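Local coordinates for protein GCN5-related N-acetyltransferase (Exiguobacterium sibiricum 255-15, PDB 3GY9) that binds coenzyme A and probably acts as a GNAT-family acyltransferase, although the acceptor substrate it would modify remains unknown, at residues Asp13-Leu18 with Met51-Ser56; Gln30-Met35 with Leu62-Tyr67; Ile93-Leu98 with Gln124-Gln129; Ser103-Phe106 with Arg111-Leu114. All coordinates share one frame; numbering follows the deposited sequence.

All four contacts belong to one GNAT fold. Contacts 1 and 2 lie about 10 Å apart between centres on neighbouring strands, 50-55 and 61-69, and their segments alternate along the chain, so the early loop and helix 31-37 are brought back onto the sheet in overlapping fashion. Contacts 3 and 4 come later, about 11 Å apart between centres; both use helix 93-105, and contact 4 is nested inside the loop closed by contact 3. Leu97 and Ile93 of contact 3 pack on strand 61-69 of contact 2, whose Tyr67 reaches Glu104 of contact 4. The coenzyme-binding helix 93-105 is thereby tied to the sheet along its length.

Contact 1: residues Asp13-Leu18 with Met51-Ser56; sequences DGYNWL and MFVALS. With SO4 (sulfate ion), chain C.
Val53, on strand 50-55 of the mixed sheet of the GNAT fold, is met by two aromatic side chains, Trp17 and Tyr15, from the loop that precedes helix 18-26. Its branches divide the work. CG1 lies against the six-membered part of the indole, 3.3 Å from Trp17 CH2, a tight approach in which the two side chains run at about a right angle. CG2 takes the phenol, 3.7 Å from Tyr15 CE1, and Leu55 CD2 adds a looser touch to CE1 at 4.3 Å. With an alanine in place of Val53, a gap is likely to open beside indole and phenol, leaving each freer to shift. The second shell fixes the rings: Trp17 NE1 donates to the carbonyl of Phe12, Tyr15 OH bonds to Glu7, and Tyr15 CB sits 3.7 Å above one indole face, near its rim. Between the aromatics, Asn16 turns the other way, and with CG anti to the backbone N (chi1 -176°) its OD1 caps the coming helix, accepting from Leu18 N at 3.0 Å with the donor above the carbonyl plane. Its amide also grips a sulfate, Asn16 ND2 lying 3.0 Å from O4 with a nearly straight N-H...O angle of 168°.

Contact 2: residues Gln30-Met35 with Leu62-Tyr67; sequences QLVERM and LACGGY. With SO4 (sulfate ion), chain D; SO4 (sulfate ion), chain F; SO4 (sulfate ion), chain E.
Cys64, on strand 61-69 of the GNAT sheet, meets helix 31-37 through its sulfur: SG lies 4.1 Å from Val32 CG2 and 4.1 Å from CE of selenomethionine Met35. These loose apolar touches, the second dependent on one of two Met35 conformers, join the helix to the sheet, while Arg34 leaves in another direction, into a cluster of sulfates probably from the crystallisation liquor. Arg34 CB starts 3.6 Å from O1 of the chain F sulfate. CG passes the same oxygen at longer range, and Arg34 CD comes to 3.2 Å from that sulfate's O1. There the chain bends (chi3 -92°), which lays one guanidinium face over Leu31 CA, near the rim. At the tip the two terminal nitrogens part company. NH1 serves two anions, O2 of the chain E sulfate at 3.0 Å and, in a weak bond, O1 of the chain F sulfate at 2.8 Å. NH2 makes a short but weak, bent bond of 2.6 Å to O4 of the chain D sulfate. Arg80, His81 and Asn38 supply further donors to sulfates here. The chain D ion also faces the helix start, whose dipole would probably attract it: Gln30 N donates to its O1 over 3.1 Å at 165°.

Contact 3: residues Ile93-Leu98 with Gln124-Gln129; sequences IGTALL and QGLGFQ. With COA (coenzyme A), chain B.
Leu126 reaches from the loop after helix 120-125 toward helix 93-105 and meets Leu98 at about a right angle; one methyl does most of the touching. Leu126 CD1 rests 3.5 Å from Leu98 CB and 3.6 Å from Leu98 CG, close to the base of the helix side chain. The other methyl, Leu126 CD2, faces Thr95 CG2 more loosely at 4.3 Å. Phe122 lies against both Thr95 and Leu98, extending the apolar patch, and on the sheet side Leu98 packs on Ile79 and Val82. The backbone that presents Leu126 is shaped by a Schellman motif: Gly127 has a positive phi of 110°, and its N donates back to Gln124 O at 2.9 Å.

The two branches of Thr95 serve different partners. Its CG2 stands anti to the backbone N, directed at the leucine, whereas OG1 stays beside that N (chi1 -60°). Hydroxyl and amide can therefore grip the same coenzyme oxygen: OG1 donates to O1A at 2.6 Å and Thr95 N to O1A at 3.0 Å. One residue earlier, Gly94 N donates to O4A on the other phosphate, 2.8 Å away with an N-H...O angle of 160°, and a side chain at Gly94 would collide with the coenzyme. Val84, Ser90 and Gly92 contribute further bonds. The run Arg89-Ser90-His91-Gly92-Ile93-Gly94 matches the Arg/Gln-x-x-Gly-x-Gly/Ala signature of GNAT enzymes, in which amides at a helix start cradle the coenzyme A pyrophosphate.

Contact 4: residues Ser103-Phe106 with Arg111-Leu114; sequences SEAF and RLVL
This is a buried, apolar helix-to-strand contact in which Ala105 of helix 93-105 and the following Phe106 close on Leu112 of strand 111-114. It lies within a beta-alpha-beta unit, where the helix connects strand 76-84 to its parallel neighbour, strand 111-114. Leu112 fills the angle between its two partners by using both methyls. CD1 sits over one face of the Phe106 ring, 3.7 Å from the centroid and only 18° off the normal, which meets the geometry of a CH-pi contact; its nearest ring atom is Phe106 CE2 at 3.6 Å. The second methyl, CD2, turns to the helix and lies 3.7 Å from Ala105 CB. With CG of Leu112 anti to the carbonyl carbon (chi1 -60°), the fork of the side chain is carried up to the helix. At the rim of the ring, Phe106 CE1 comes within 4.1 Å of Arg111 N, near the ring plane. The ring also meets Phe145 of the C-terminal helix and touches Leu140. Replacing Phe106 by an alanine would probably strip Leu112 CD1 of its aromatic cover and open a gap between the helix and the strand. The Arg111 side chain leaves its CA away from the helix, and its NE forms a salt bridge with Asp141. Cohesion here is thus that of buried apolar surface, with dispersion and one CH-pi contact, which depend on close fit rather than on directional polar bonds.

Contact 1: residues Asp13-Leu18 with Met51-Ser56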
# COMPACT_ATOMS: atom_id res chain seq x y z
N ASP A 13 0.29 5.17 -17.01
CA ASP A 13 0.26 4.58 -18.34
C ASP A 13 1.64 4.10 -18.84
O ASP A 13 1.77 3.63 -19.96
CB ASP A 13 -0.40 5.57 -19.31
CG ASP A 13 -1.81 5.94 -18.88
OD1 ASP A 13 -2.62 5.02 -18.71
OD2 ASP A 13 -2.10 7.15 -18.69
N GLY A 14 2.65 4.19 -17.98
CA GLY A 14 3.99 3.79 -18.35
C GLY A 14 4.41 2.43 -17.83
O GLY A 14 5.59 2.09 -17.92
N TYR A 15 3.48 1.65 -17.30
CA TYR A 15 3.77 0.31 -16.75
C TYR A 15 2.87 -0.70 -17.37
O TYR A 15 1.72 -0.39 -17.72
CB TYR A 15 3.52 0.27 -15.24
CG TYR A 15 4.28 1.29 -14.45
CD1 TYR A 15 5.58 1.04 -14.02
CD2 TYR A 15 3.72 2.54 -14.18
CE1 TYR A 15 6.29 2.00 -13.29
CE2 TYR A 15 4.42 3.49 -13.46
CZ TYR A 15 5.69 3.22 -13.02
OH TYR A 15 6.35 4.20 -12.33
N ASN A 16 3.34 -1.94 -17.48
CA ASN A 16 2.45 -3.03 -17.85
C ASN A 16 1.78 -3.58 -16.61
O ASN A 16 2.40 -4.33 -15.85
CB ASN A 16 3.20 -4.14 -18.57
CG ASN A 16 2.27 -5.25 -19.07
OD1 ASN A 16 1.04 -5.15 -18.92
ND2 ASN A 16 2.84 -6.31 -19.67
N TRP A 17 0.52 -3.23 -16.43
CA TRP A 17 -0.26 -3.67 -15.26
C TRP A 17 -0.98 -4.98 -15.46
O TRP A 17 -1.60 -5.49 -14.52
CB TRP A 17 -1.33 -2.63 -14.93
CG TRP A 17 -0.79 -1.31 -14.51
CD1 TRP A 17 -0.69 -0.20 -15.28
CD2 TRP A 17 -0.26 -0.97 -13.22
NE1 TRP A 17 -0.14 0.83 -14.54
CE2 TRP A 17 0.14 0.38 -13.28
CE3 TRP A 17 -0.09 -1.67 -12.03
CZ2 TRP A 17 0.69 1.04 -12.18
CZ3 TRP A 17 0.46 -1.01 -10.94
CH2 TRP A 17 0.85 0.32 -11.03
N LEU A 18 -0.98 -5.52 -16.68
CA LEU A 18 -1.79 -6.71 -16.96
C LEU A 18 -1.47 -7.91 -16.06
O LEU A 18 -2.40 -8.58 -15.60
CB LEU A 18 -1.76 -7.10 -18.42
CG LEU A 18 -2.61 -6.19 -19.28
CD1 LEU A 18 -2.50 -6.64 -20.72
CD2 LEU A 18 -4.09 -6.17 -18.83
N MSE A 51 1.22 6.62 -4.78
CA MSE A 51 1.12 5.22 -5.15
C MSE A 51 2.50 4.78 -5.55
O MSE A 51 3.21 5.50 -6.27
CB MSE A 51 0.17 5.03 -6.33
CG MSE A 51 -0.01 3.61 -6.80
SE MSE A 51 -0.54 2.32 -5.40
CE MSE A 51 -2.00 3.30 -4.68
N PHE A 52 2.89 3.60 -5.07
CA PHE A 52 4.19 3.03 -5.39
C PHE A 52 4.07 1.71 -6.12
O PHE A 52 3.08 0.99 -5.96
CB PHE A 52 5.02 2.82 -4.12
CG PHE A 52 5.25 4.07 -3.36
CD1 PHE A 52 6.23 4.95 -3.75
CD2 PHE A 52 4.48 4.38 -2.24
CE1 PHE A 52 6.44 6.14 -3.06
CE2 PHE A 52 4.69 5.57 -1.54
CZ PHE A 52 5.68 6.44 -1.95
N VAL A 53 5.10 1.39 -6.90
CA VAL A 53 5.26 0.06 -7.47
C VAL A 53 6.64 -0.47 -7.13
O VAL A 53 7.60 0.31 -7.01
CB VAL A 53 5.11 0.02 -9.02
CG1 VAL A 53 3.66 0.11 -9.39
CG2 VAL A 53 5.95 1.09 -9.69
N ALA A 54 6.72 -1.80 -6.99
CA ALA A 54 8.00 -2.49 -6.83
C ALA A 54 8.34 -3.06 -8.20
O ALA A 54 7.53 -3.76 -8.79
CB ALA A 54 7.89 -3.59 -5.83
N LEU A 55 9.52 -2.71 -8.69
CA LEU A 55 10.00 -3.16 -9.97
C LEU A 55 11.13 -4.15 -9.80
O LEU A 55 12.07 -3.92 -9.02
CB LEU A 55 10.52 -1.99 -10.80
CG LEU A 55 9.49 -0.94 -11.16
CD1 LEU A 55 10.16 0.13 -11.96
CD2 LEU A 55 8.33 -1.51 -11.97
N SER A 56 11.06 -5.23 -10.56
CA SER A 56 12.14 -6.21 -10.59
C SER A 56 13.39 -5.67 -11.28
O SER A 56 13.39 -4.60 -11.86
CB SER A 56 11.68 -7.47 -11.32
OG SER A 56 11.73 -7.28 -12.73
S SO4 C . 6.57 -6.43 -18.84
O1 SO4 C . 7.50 -7.50 -19.21
O2 SO4 C . 7.33 -5.29 -18.36
O3 SO4 C . 5.69 -6.92 -17.78
O4 SO4 C . 5.77 -6.03 -19.99

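Contact 2: residues Gln30-Met35 with Leu62-Tyr67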
# COMPACT_ATOMS: atom_id res chain seq x y z
N GLN A 30 -10.19 -7.43 -5.99
CA GLN A 30 -10.53 -6.33 -6.88
C GLN A 30 -9.63 -5.13 -6.65
O GLN A 30 -9.76 -4.13 -7.37
CB GLN A 30 -11.97 -5.87 -6.67
CG GLN A 30 -13.02 -6.92 -6.95
CD GLN A 30 -14.39 -6.56 -6.36
OE1 GLN A 30 -14.66 -5.40 -6.02
NE2 GLN A 30 -15.26 -7.56 -6.24
N LEU A 31 -8.74 -5.17 -5.67
CA LEU A 31 -8.06 -3.93 -5.28
C LEU A 31 -7.14 -3.32 -6.33
O LEU A 31 -6.98 -2.09 -6.35
CB LEU A 31 -7.34 -4.07 -3.94
CG LEU A 31 -5.96 -4.74 -3.94
CD1 LEU A 31 -5.46 -4.76 -2.51
CD2 LEU A 31 -6.01 -6.14 -4.44
N VAL A 32 -6.51 -4.12 -7.20
CA VAL A 32 -5.67 -3.56 -8.25
C VAL A 32 -6.56 -3.00 -9.37
O VAL A 32 -6.34 -1.89 -9.86
CB VAL A 32 -4.68 -4.59 -8.83
CG1 VAL A 32 -3.83 -3.96 -9.93
CG2 VAL A 32 -3.80 -5.15 -7.73
N GLU A 33 -7.59 -3.76 -9.74
CA GLU A 33 -8.56 -3.30 -10.72
C GLU A 33 -9.20 -1.99 -10.29
O GLU A 33 -9.34 -1.07 -11.10
CB GLU A 33 -9.64 -4.35 -10.89
CG GLU A 33 -10.56 -4.11 -12.05
CD GLU A 33 -11.23 -5.39 -12.49
OE1 GLU A 33 -11.91 -6.01 -11.65
OE2 GLU A 33 -11.05 -5.80 -13.66
N ARG A 34 -9.62 -1.89 -9.03
CA ARG A 34 -10.27 -0.68 -8.53
C ARG A 34 -9.32 0.51 -8.62
O ARG A 34 -9.70 1.59 -9.09
CB ARG A 34 -10.72 -0.88 -7.07
CG ARG A 34 -11.94 -1.74 -6.91
CD ARG A 34 -12.60 -1.53 -5.53
NE ARG A 34 -12.14 -2.45 -4.49
CZ ARG A 34 -11.07 -2.29 -3.69
NH1 ARG A 34 -10.27 -1.22 -3.77
NH2 ARG A 34 -10.80 -3.22 -2.78
N MSE A 35 -8.08 0.30 -8.19
CA MSE A 35 -7.07 1.36 -8.20
C MSE A 35 -6.91 1.91 -9.62
O MSE A 35 -6.91 3.12 -9.85
CB MSE A 35 -5.73 0.80 -7.70
CG MSE A 35 -4.69 1.86 -7.38
SE MSE A 35 -3.51 2.22 -8.86
CE MSE A 35 -2.37 0.70 -8.65
N LEU A 62 6.18 -5.98 -9.74
CA LEU A 62 5.95 -7.13 -8.85
C LEU A 62 4.94 -6.84 -7.73
O LEU A 62 4.45 -7.79 -7.09
CB LEU A 62 7.26 -7.58 -8.21
CG LEU A 62 8.40 -7.99 -9.14
CD1 LEU A 62 9.59 -8.41 -8.34
CD2 LEU A 62 7.98 -9.10 -10.09
N ALA A 63 4.64 -5.56 -7.49
CA ALA A 63 3.75 -5.15 -6.41
C ALA A 63 3.36 -3.71 -6.58
O ALA A 63 4.02 -2.94 -7.27
CB ALA A 63 4.44 -5.31 -5.08
N CYS A 64 2.25 -3.36 -5.92
CA CYS A 64 1.86 -1.97 -5.82
C CYS A 64 1.34 -1.70 -4.42
O CYS A 64 0.99 -2.63 -3.71
CB CYS A 64 0.78 -1.63 -6.87
SG CYS A 64 -0.75 -2.56 -6.72
N GLY A 65 1.27 -0.41 -4.07
CA GLY A 65 0.67 -0.01 -2.79
C GLY A 65 0.94 1.44 -2.52
O GLY A 65 1.97 1.97 -2.90
N GLY A 66 0.01 2.08 -1.81
CA GLY A 66 0.17 3.49 -1.57
C GLY A 66 -0.68 3.96 -0.43
O GLY A 66 -1.09 3.17 0.41
N TYR A 67 -0.93 5.26 -0.41
CA TYR A 67 -1.71 5.87 0.66
C TYR A 67 -2.39 7.13 0.17
O TYR A 67 -1.99 7.74 -0.83
CB TYR A 67 -0.81 6.19 1.87
CG TYR A 67 0.15 7.32 1.60
CD1 TYR A 67 1.41 7.08 1.06
CD2 TYR A 67 -0.20 8.63 1.88
CE1 TYR A 67 2.29 8.13 0.79
CE2 TYR A 67 0.67 9.69 1.60
CZ TYR A 67 1.92 9.42 1.06
OH TYR A 67 2.77 10.50 0.80
S SO4 D . -10.63 -6.68 -2.85
O1 SO4 D . -11.46 -7.86 -3.14
O2 SO4 D . -9.23 -6.95 -3.17
O3 SO4 D . -10.76 -6.31 -1.45
O4 SO4 D . -11.12 -5.59 -3.69
S SO4 F . -12.01 2.48 -4.93
O1 SO4 F . -11.63 1.23 -4.27
O2 SO4 F . -11.01 2.76 -5.96
O3 SO4 F . -12.12 3.54 -3.91
O4 SO4 F . -13.30 2.32 -5.58
S SO4 E . -8.14 -0.52 -0.12
O1 SO4 E . -7.05 -1.36 -0.64
O2 SO4 E . -9.16 -0.31 -1.14
O3 SO4 E . -7.61 0.75 0.33
O4 SO4 E . -8.75 -1.18 1.04

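Contact 3: residues Ile93-Leu98 with Gln124-Gln129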
# COMPACT_ATOMS: atom_id res chain seq x y z
N ILE A 93 9.49 -7.95 -0.33
CA ILE A 93 8.95 -6.83 -1.11
C ILE A 93 7.85 -6.07 -0.35
O ILE A 93 7.87 -4.84 -0.28
CB ILE A 93 8.44 -7.33 -2.49
CG1 ILE A 93 9.61 -7.90 -3.31
CG2 ILE A 93 7.75 -6.20 -3.24
CD1 ILE A 93 9.17 -8.64 -4.55
N GLY A 94 6.88 -6.79 0.19
CA GLY A 94 5.79 -6.15 0.92
C GLY A 94 6.35 -5.32 2.07
O GLY A 94 5.88 -4.19 2.33
N THR A 95 7.30 -5.87 2.80
CA THR A 95 7.92 -5.13 3.88
C THR A 95 8.56 -3.84 3.39
O THR A 95 8.33 -2.79 3.98
CB THR A 95 8.93 -5.99 4.64
OG1 THR A 95 8.23 -7.11 5.20
CG2 THR A 95 9.57 -5.20 5.76
N ALA A 96 9.33 -3.89 2.30
CA ALA A 96 10.00 -2.70 1.80
C ALA A 96 8.98 -1.66 1.34
O ALA A 96 9.14 -0.47 1.58
CB ALA A 96 10.91 -3.05 0.65
N LEU A 97 7.92 -2.13 0.68
CA LEU A 97 6.86 -1.25 0.24
C LEU A 97 6.16 -0.55 1.42
O LEU A 97 6.01 0.67 1.42
CB LEU A 97 5.87 -2.08 -0.57
CG LEU A 97 4.62 -1.43 -1.13
CD1 LEU A 97 4.95 -0.30 -2.12
CD2 LEU A 97 3.76 -2.50 -1.80
N LEU A 98 5.74 -1.32 2.42
CA LEU A 98 5.07 -0.73 3.58
C LEU A 98 5.98 0.20 4.35
O LEU A 98 5.54 1.25 4.81
CB LEU A 98 4.52 -1.80 4.50
CG LEU A 98 3.04 -2.13 4.30
CD1 LEU A 98 2.16 -0.95 4.77
CD2 LEU A 98 2.72 -2.46 2.86
N GLN A 124 0.63 -6.82 11.68
CA GLN A 124 1.05 -6.77 13.07
C GLN A 124 2.56 -6.76 13.19
O GLN A 124 3.09 -6.06 14.05
CB GLN A 124 0.43 -7.89 13.90
CG GLN A 124 -1.08 -7.68 14.05
CD GLN A 124 -1.64 -8.23 15.33
OE1 GLN A 124 -1.08 -8.02 16.41
NE2 GLN A 124 -2.78 -8.91 15.23
N GLY A 125 3.26 -7.48 12.31
CA GLY A 125 4.73 -7.48 12.32
C GLY A 125 5.32 -6.11 12.04
O GLY A 125 6.43 -5.79 12.48
N LEU A 126 4.58 -5.28 11.33
CA LEU A 126 4.98 -3.91 11.06
C LEU A 126 4.61 -2.91 12.18
O LEU A 126 4.96 -1.73 12.11
CB LEU A 126 4.34 -3.44 9.77
CG LEU A 126 4.81 -4.14 8.48
CD1 LEU A 126 3.84 -3.81 7.34
CD2 LEU A 126 6.24 -3.73 8.12
N GLY A 127 3.86 -3.38 13.18
CA GLY A 127 3.50 -2.56 14.33
C GLY A 127 2.04 -2.16 14.40
O GLY A 127 1.63 -1.54 15.38
N PHE A 128 1.25 -2.49 13.37
CA PHE A 128 -0.18 -2.16 13.38
C PHE A 128 -0.96 -2.94 14.42
O PHE A 128 -0.67 -4.10 14.71
CB PHE A 128 -0.85 -2.41 12.03
CG PHE A 128 -0.42 -1.46 10.96
CD1 PHE A 128 0.73 -1.71 10.22
CD2 PHE A 128 -1.15 -0.32 10.69
CE1 PHE A 128 1.14 -0.83 9.23
CE2 PHE A 128 -0.73 0.57 9.70
CZ PHE A 128 0.42 0.31 8.98
N GLN A 129 -1.96 -2.28 14.97
CA GLN A 129 -2.87 -2.88 15.94
C GLN A 129 -4.13 -3.35 15.23
O GLN A 129 -4.73 -2.60 14.46
CB GLN A 129 -3.26 -1.87 17.01
CG GLN A 129 -4.15 -2.43 18.13
CD GLN A 129 -4.61 -1.36 19.11
OE1 GLN A 129 -4.20 -0.20 19.01
NE2 GLN A 129 -5.46 -1.75 20.06
N1A COA B . 1.12 -14.50 1.87
C2A COA B . 0.69 -13.72 2.92
N3A COA B . 1.59 -13.23 3.85
C4A COA B . 2.91 -13.53 3.71
C5A COA B . 3.36 -14.32 2.66
C6A COA B . 2.45 -14.81 1.73
N6A COA B . 2.83 -15.65 0.78
N7A COA B . 4.71 -14.44 2.79
C8A COA B . 5.10 -13.75 3.88
N9A COA B . 3.99 -13.20 4.46
C1B COA B . 3.93 -12.40 5.69
C2B COA B . 4.73 -13.03 6.82
O2B COA B . 4.08 -12.80 8.05
C3B COA B . 6.05 -12.30 6.77
O3B COA B . 6.72 -12.24 8.01
P3B COA B . 8.07 -13.09 8.16
O7A COA B . 8.65 -12.87 9.54
O8A COA B . 7.71 -14.54 7.94
O9A COA B . 9.08 -12.66 7.13
C4B COA B . 5.60 -10.92 6.33
O4B COA B . 4.52 -11.14 5.45
C5B COA B . 6.71 -10.10 5.67
O5B COA B . 7.22 -10.80 4.56
P1A COA B . 7.41 -10.11 3.11
O1A COA B . 7.99 -8.73 3.22
O2A COA B . 8.23 -11.10 2.33
O3A COA B . 5.90 -10.12 2.61
P2A COA B . 5.35 -10.14 1.10
O4A COA B . 6.31 -9.50 0.12
O5A COA B . 4.86 -11.51 0.78
O6A COA B . 4.10 -9.15 1.28
CBP COA B . 1.69 -9.32 1.47
CCP COA B . 3.04 -9.44 2.18
CDP COA B . 1.47 -7.87 1.05
CEP COA B . 0.60 -9.73 2.48
CAP COA B . 1.67 -10.23 0.22
OAP COA B . 2.03 -11.54 0.60
C9P COA B . 0.31 -10.25 -0.42
O9P COA B . -0.08 -9.26 -1.32
N8P COA B . -0.46 -11.26 -0.05
C7P COA B . -1.81 -11.44 -0.58
C6P COA B . -2.76 -12.00 0.49
C5P COA B . -2.37 -13.42 0.84
O5P COA B . -1.24 -13.86 0.55
N4P COA B . -3.29 -14.15 1.47
C3P COA B . -2.96 -15.40 2.12
C2P COA B . -2.63 -16.51 1.13
S1P COA B . -3.91 -16.83 -0.11

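Contact 4: residues Ser103-Phe106 with Arg111-Leu114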
# COMPACT_ATOMS: atom_id res chain seq x y z
N SER A 103 6.80 5.55 6.33
CA SER A 103 7.71 6.64 6.60
C SER A 103 7.27 7.94 5.91
O SER A 103 7.31 9.02 6.52
CB SER A 103 9.13 6.22 6.22
OG SER A 103 10.05 7.24 6.51
N GLU A 104 6.81 7.83 4.67
CA GLU A 104 6.37 9.02 3.97
C GLU A 104 5.02 9.52 4.48
O GLU A 104 4.84 10.71 4.67
CB GLU A 104 6.30 8.77 2.46
CG GLU A 104 5.93 10.01 1.67
CD GLU A 104 5.99 9.78 0.18
OE1 GLU A 104 7.09 9.45 -0.31
OE2 GLU A 104 4.95 9.94 -0.48
N ALA A 105 4.06 8.61 4.67
CA ALA A 105 2.73 9.02 5.03
C ALA A 105 2.67 9.69 6.38
O ALA A 105 1.85 10.57 6.61
CB ALA A 105 1.78 7.82 4.99
N PHE A 106 3.54 9.27 7.29
CA PHE A 106 3.59 9.89 8.62
C PHE A 106 4.15 11.32 8.61
O PHE A 106 4.15 11.98 9.64
CB PHE A 106 4.34 8.99 9.63
CG PHE A 106 3.49 7.91 10.24
CD1 PHE A 106 2.26 8.21 10.84
CD2 PHE A 106 3.89 6.58 10.22
CE1 PHE A 106 1.48 7.22 11.41
CE2 PHE A 106 3.11 5.59 10.81
CZ PHE A 106 1.90 5.90 11.38
N ARG A 111 -2.04 9.30 12.06
CA ARG A 111 -2.52 7.94 12.21
C ARG A 111 -2.66 7.33 10.84
O ARG A 111 -3.06 8.02 9.91
CB ARG A 111 -3.89 7.94 12.88
CG ARG A 111 -4.49 6.56 13.08
CD ARG A 111 -5.77 6.62 13.91
NE ARG A 111 -5.49 6.89 15.32
CZ ARG A 111 -5.91 7.95 16.01
NH1 ARG A 111 -6.67 8.89 15.45
NH2 ARG A 111 -5.58 8.07 17.30
N LEU A 112 -2.32 6.05 10.69
CA LEU A 112 -2.57 5.31 9.44
C LEU A 112 -3.45 4.12 9.70
O LEU A 112 -3.29 3.43 10.71
CB LEU A 112 -1.27 4.81 8.81
CG LEU A 112 -0.28 5.91 8.43
CD1 LEU A 112 0.99 5.28 7.90
CD2 LEU A 112 -0.85 6.89 7.40
N VAL A 113 -4.40 3.91 8.79
CA VAL A 113 -5.35 2.82 8.90
C VAL A 113 -5.42 2.05 7.60
O VAL A 113 -5.04 2.54 6.56
CB VAL A 113 -6.76 3.32 9.28
CG1 VAL A 113 -6.69 4.13 10.57
CG2 VAL A 113 -7.41 4.13 8.17
N LEU A 114 -5.93 0.83 7.68
CA LEU A 114 -6.09 -0.01 6.48
C LEU A 114 -7.12 -1.10 6.75
O LEU A 114 -7.46 -1.38 7.90
CB LEU A 114 -4.76 -0.60 6.02
CG LEU A 114 -4.04 -1.53 7.02
CD1 LEU A 114 -4.44 -2.99 6.82
CD2 LEU A 114 -2.53 -1.37 6.91